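Local coordinates for protein glucose-6-phosphate 1-dehydrogenase (Mycobacterium avium, PDB 4LGV) that probably catalyses the oxidation of glucose 6-phosphate to 6-phosphogluconolactone with a nicotinamide cofactor, the entry step of the pentose phosphate pathway, at residues A230-I235 / P344-E349. Residues are numbered along the deposited sequence; the frame is centred on the assembly and turned at random.
Sequences AEDFGI and PHKVTE
Ala-230 and Val-347 are joined by two backbone hydrogen bonds. Ala-230 N donates to Val-347 O at 2.8 Å. Val-347 N returns a bond to Ala-230 O at 3.0 Å. Ala-230 O also accepts a bond from a water that is hydrogen-bonded to Thr-348 OG1. The CA of Lys-346 adds a CH...O contact to the same oxygen, 3.3 Å from Ala-230 O. A second water accepts from Lys-346 N and makes a weak bond to Asp-232 OD2, linking the two segments past the end of the pairing. The paired residues form an antiparallel hydrogen-bonded pair where strand 222-230 ends and strand 347-354 begins. Both strands belong to the large mixed sheet of the C-terminal domain of glucose-6-phosphate dehydrogenase. The bridge ends at Ala-230. Glu-231 then makes backbone hydrogen bonds with Gly-340 and Leu-343, though the chain still passes close to Lys-346. The side chain of Glu-231 leaves the backbone away from 344-349, and its OE1 forms a salt bridge with Lys-341 NZ. The side chain of Asp-232 starts toward 344-349. Its CG sits between its own N and carbonyl carbon (chi1 57°), which brings OD1 to 3.6 Å from CB of Lys-346. This is contact with the base of the lysine, not an ion pair. The extended lysine chain carries NZ away to the carbonyl of Gly-410. On the sheet face shared by Ala-230 and Val-347, Ala-230 CB lies 4.3 Å from Val-347 CG1. The same methyl packs 3.3 Å from His-345 O.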
loop_
_atom_site.group_PDB
_atom_site.type_symbol
_atom_site.label_atom_id
_atom_site.label_comp_id
_atom_site.label_asym_id
_atom_site.label_seq_id
_atom_site.Cartn_x
_atom_site.Cartn_y
_atom_site.Cartn_z
ATOM N N ALA A 230 -3.155 19.290 -28.455
ATOM C CA ALA A 230 -3.983 19.943 -29.460
ATOM C C ALA A 230 -3.421 21.300 -29.853
ATOM O O ALA A 230 -2.982 22.091 -28.996
ATOM C CB ALA A 230 -5.392 20.089 -28.935
ATOM N N GLU A 231 -3.389 21.558 -31.145
ATOM C CA GLU A 231 -3.066 22.906 -31.651
ATOM C C GLU A 231 -4.268 23.384 -32.491
ATOM O O GLU A 231 -4.785 22.634 -33.290
ATOM C CB GLU A 231 -1.771 22.869 -32.478
ATOM C CG GLU A 231 -0.543 22.531 -31.645
ATOM C CD GLU A 231 0.718 22.348 -32.458
ATOM O OE1 GLU A 231 0.702 21.610 -33.457
ATOM O OE2 GLU A 231 1.725 22.974 -32.132
ATOM N N ASP A 232 -4.693 24.617 -32.272
ATOM C CA ASP A 232 -5.875 25.176 -32.931
ATOM C C ASP A 232 -5.488 25.928 -34.186
ATOM O O ASP A 232 -6.034 26.979 -34.470
ATOM C CB ASP A 232 -6.691 26.084 -31.979
ATOM C CG ASP A 232 -5.884 27.258 -31.387
ATOM O OD1 ASP A 232 -4.647 27.312 -31.520
ATOM O OD2 ASP A 232 -6.507 28.148 -30.778
ATOM N N PHE A 233 -4.490 25.419 -34.901
ATOM C CA PHE A 233 -4.034 26.033 -36.150
ATOM C C PHE A 233 -3.523 24.911 -37.054
ATOM O O PHE A 233 -3.227 23.796 -36.590
ATOM C CB PHE A 233 -2.955 27.105 -35.921
ATOM C CG PHE A 233 -1.854 26.689 -34.954
ATOM C CD1 PHE A 233 -0.752 25.967 -35.398
ATOM C CD2 PHE A 233 -1.931 27.013 -33.596
ATOM C CE1 PHE A 233 0.256 25.580 -34.538
ATOM C CE2 PHE A 233 -0.933 26.628 -32.723
ATOM C CZ PHE A 233 0.172 25.908 -33.185
ATOM N N GLY A 234 -3.495 25.204 -38.346
ATOM C CA GLY A 234 -3.014 24.284 -39.349
ATOM C C GLY A 234 -1.546 24.564 -39.610
ATOM O O GLY A 234 -0.845 25.095 -38.773
ATOM N N ILE A 235 -1.083 24.166 -40.776
ATOM C CA ILE A 235 0.288 24.400 -41.213
ATOM C C ILE A 235 0.352 25.744 -41.957
ATOM O O ILE A 235 -0.125 25.865 -43.085
ATOM C CB ILE A 235 0.728 23.228 -42.113
ATOM C CG1 ILE A 235 0.765 21.954 -41.271
ATOM C CG2 ILE A 235 2.126 23.407 -42.640
ATOM C CD1 ILE A 235 -0.446 21.095 -41.464
ATOM N N PRO A 344 -9.749 22.041 -31.705
ATOM C CA PRO A 344 -10.472 23.202 -31.201
ATOM C C PRO A 344 -9.708 24.162 -30.308
ATOM O O PRO A 344 -10.113 25.320 -30.184
ATOM C CB PRO A 344 -11.625 22.588 -30.403
ATOM C CG PRO A 344 -11.774 21.217 -30.953
ATOM C CD PRO A 344 -10.362 20.787 -31.248
ATOM N N HIS A 345 -8.659 23.689 -29.650
ATOM C CA HIS A 345 -7.910 24.525 -28.718
ATOM C C HIS A 345 -6.416 24.261 -28.775
ATOM O O HIS A 345 -5.977 23.262 -29.331
ATOM C CB HIS A 345 -8.375 24.267 -27.294
ATOM C CG HIS A 345 -9.854 24.397 -27.106
ATOM N ND1 HIS A 345 -10.509 25.612 -27.132
ATOM C CD2 HIS A 345 -10.804 23.460 -26.867
ATOM C CE1 HIS A 345 -11.800 25.417 -26.926
ATOM N NE2 HIS A 345 -12.003 24.121 -26.755
ATOM N N LYS A 346 -5.647 25.173 -28.178
ATOM C CA LYS A 346 -4.224 24.961 -27.971
ATOM C C LYS A 346 -3.973 24.495 -26.538
ATOM O O LYS A 346 -4.048 25.293 -25.614
ATOM C CB LYS A 346 -3.440 26.240 -28.254
ATOM C CG LYS A 346 -1.944 26.061 -28.151
ATOM C CD LYS A 346 -1.240 27.400 -28.196
ATOM C CE LYS A 346 0.237 27.260 -27.898
ATOM N NZ LYS A 346 0.982 28.470 -28.329
ATOM N N VAL A 347 -3.702 23.203 -26.355
ATOM C CA VAL A 347 -3.497 22.656 -24.994
ATOM C C VAL A 347 -2.821 21.327 -25.072
ATOM O O VAL A 347 -3.096 20.532 -25.968
ATOM C CB VAL A 347 -4.843 22.539 -24.227
ATOM C CG1 VAL A 347 -5.822 21.627 -24.963
ATOM C CG2 VAL A 347 -4.636 22.091 -22.819
ATOM N N THR A 348 -1.913 21.106 -24.130
ATOM C CA THR A 348 -1.266 19.808 -23.933
ATOM C C THR A 348 -1.528 19.383 -22.521
ATOM O O THR A 348 -1.207 20.117 -21.567
ATOM C CB THR A 348 0.245 19.874 -24.170
ATOM O OG1 THR A 348 0.465 20.282 -25.527
ATOM C CG2 THR A 348 0.886 18.534 -23.978
ATOM N N GLU A 349 -2.104 18.203 -22.379
ATOM C CA GLU A 349 -2.611 17.727 -21.101
ATOM C C GLU A 349 -2.253 16.254 -20.889
ATOM O O GLU A 349 -2.206 15.469 -21.822
ATOM C CB GLU A 349 -4.156 17.873 -21.134
ATOM C CG GLU A 349 -4.931 17.123 -20.086
ATOM C CD GLU A 349 -6.428 17.249 -20.231
ATOM O OE1 GLU A 349 -7.084 16.293 -20.763
ATOM O OE2 GLU A 349 -6.956 18.275 -19.782
HETATM O O HOH W 1 -0.570 22.182 -27.233
HETATM O O HOH W 2 -6.891 27.665 -27.378
#